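Local coordinates for arylesterase (Sulfolobus solfataricus, PDB 5L2P) that hydrolyses aryl esters such as phenyl acetate and aryl dialkyl phosphates such as paraoxon, using the serine-based active site of an alpha/beta-hydrolase fold, at the interface of chains A and B. Sequence-based numbering; all coordinates share one arbitrary frame. Chains: chain A/B, Arylesterase.

The interface of chains A and B. Residues chain A 276, 288-289, 292, 296; chain B 242, 271-272.
The C-terminal helix 287-305 of chain A, joined by the end of its strand 271-276, meets the starts of strands 271-276 and 242-248 of chain B, at the rim of its central sheet. At the heart of the patch, B:Leu272 pushes its side chain onto the helix between A:Thr289, A:Gln292 and A:Met296, residues about one turn apart on a single helix face. CG of B:Leu272 stands opposite the backbone N (chi1 -176°), which carries the fork out to the helix, where a branched leucine can offer its two methyls to different partners. CD1 lies 3.8 Å from CG2 of A:Thr289, the methyl that suits threonine to this spot, and the two side chains meet at a slant. A:Val276 adds a looser apolar neighbour, its CG1 4.2 Å from the same CD1. CD2 faces the terminal methyl CE of A:Met296 tip to tip at 4.0 Å; a flexible thioether suits this place because its bend at chi3 can bring the methyl to the leucine.

A:Gln292 runs past B:Leu272 in the opposite direction. Its polar end makes the contact, the amide oxygen OE1 lying 3.7 Å from the leucine CB. A:Arg288, one turn back, gives that oxygen a weak hydrogen bond from NH1. The arginine's long chain, bent at chi3 (44°), can also reach the backbone of B:Thr271 across the interface. An alanine in place of A:Arg288 would probably leave the B:Thr271 carbonyl without this donor and the A:Gln292 amide freer to turn. B:Gln242 borders the polar edge, its NE2 loosely approaching NE2 of A:Gln292 at 4.3 Å, two donor nitrogens with no hydrogen bond between them.

The two-fold symmetry repeats the patch with chains exchanged; since the enzyme is a monomer, this pairing may belong to the crystal. A weak hydrogen bond in this patch runs from A:Arg288 NH1 to B:Thr271 O, 3.2 Å long and bent to 142° at the hydrogen, the oxygen tilted off the guanidinium plane and nearer NH1 than NH2.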
loop_
_atom_site.group_PDB
_atom_site.type_symbol
_atom_site.label_atom_id
_atom_site.label_comp_id
_atom_site.label_asym_id
_atom_site.label_seq_id
_atom_site.Cartn_x
_atom_site.Cartn_y
_atom_site.Cartn_z
ATOM N N VAL A 276 5.115 -7.861 -11.140
ATOM C CA VAL A 276 6.351 -8.598 -10.852
ATOM C C VAL A 276 7.047 -7.956 -9.641
ATOM O O VAL A 276 7.462 -6.782 -9.692
ATOM C CB VAL A 276 7.297 -8.594 -12.055
ATOM C CG1 VAL A 276 8.586 -9.342 -11.738
ATOM C CG2 VAL A 276 6.609 -9.200 -13.284
ATOM N N ARG A 288 17.245 -12.709 -16.200
ATOM C CA ARG A 288 16.437 -13.908 -15.896
ATOM C C ARG A 288 14.935 -13.563 -15.806
ATOM O O ARG A 288 14.111 -14.206 -16.438
ATOM C CB ARG A 288 16.889 -14.581 -14.574
ATOM C CG ARG A 288 16.042 -15.803 -14.175
ATOM C CD ARG A 288 16.412 -16.422 -12.808
ATOM N NE ARG A 288 16.607 -15.387 -11.789
ATOM C CZ ARG A 288 15.635 -14.761 -11.103
ATOM N NH1 ARG A 288 14.323 -15.058 -11.274
ATOM N NH2 ARG A 288 15.975 -13.825 -10.229
ATOM N N THR A 289 14.598 -12.542 -15.024
ATOM C CA THR A 289 13.200 -12.085 -14.922
ATOM C C THR A 289 12.634 -11.581 -16.247
ATOM O O THR A 289 11.481 -11.856 -16.607
ATOM C CB THR A 289 13.057 -10.970 -13.893
ATOM O OG1 THR A 289 13.591 -11.411 -12.658
ATOM C CG2 THR A 289 11.637 -10.643 -13.661
ATOM N N GLN A 292 11.769 -14.602 -18.344
ATOM C CA GLN A 292 10.608 -15.306 -17.785
ATOM C C GLN A 292 9.306 -14.609 -18.084
ATOM O O GLN A 292 8.332 -15.269 -18.481
ATOM C CB GLN A 292 10.760 -15.485 -16.276
ATOM C CG GLN A 292 11.787 -16.554 -15.916
ATOM C CD GLN A 292 11.950 -16.720 -14.444
ATOM O OE1 GLN A 292 12.179 -15.745 -13.707
ATOM N NE2 GLN A 292 11.833 -17.956 -13.987
ATOM N N MET A 296 6.326 -16.179 -20.382
ATOM C CA MET A 296 4.925 -16.239 -19.862
ATOM C C MET A 296 3.924 -15.599 -20.835
ATOM O O MET A 296 2.859 -16.166 -21.155
ATOM C CB MET A 296 4.807 -15.539 -18.496
ATOM C CG MET A 296 5.492 -16.302 -17.398
ATOM S SD MET A 296 5.185 -15.690 -15.744
ATOM C CE MET A 296 5.964 -14.108 -15.827
ATOM N N GLN B 242 14.881 -23.123 -6.559
ATOM C CA GLN B 242 14.394 -22.010 -7.339
ATOM C C GLN B 242 12.868 -21.902 -7.209
ATOM O O GLN B 242 12.144 -22.905 -7.370
ATOM C CB GLN B 242 14.759 -22.282 -8.797
ATOM C CG GLN B 242 14.255 -21.260 -9.802
ATOM C CD GLN B 242 14.861 -21.524 -11.190
ATOM O OE1 GLN B 242 15.414 -22.596 -11.437
ATOM N NE2 GLN B 242 14.749 -20.542 -12.101
ATOM N N THR B 271 14.395 -16.431 -7.562
ATOM C CA THR B 271 12.950 -16.480 -7.459
ATOM C C THR B 271 12.267 -15.475 -8.359
ATOM O O THR B 271 12.725 -14.361 -8.559
ATOM C CB THR B 271 12.436 -16.268 -5.994
ATOM O OG1 THR B 271 12.701 -14.937 -5.573
ATOM C CG2 THR B 271 13.087 -17.212 -4.973
ATOM N N LEU B 272 11.161 -15.919 -8.919
ATOM C CA LEU B 272 10.190 -15.045 -9.556
ATOM C C LEU B 272 8.948 -14.979 -8.631
ATOM O O LEU B 272 8.488 -15.964 -8.072
ATOM C CB LEU B 272 9.799 -15.587 -10.911
ATOM C CG LEU B 272 8.849 -14.676 -11.676
ATOM C CD1 LEU B 272 9.546 -13.412 -12.171
ATOM C CD2 LEU B 272 8.228 -15.425 -12.858
#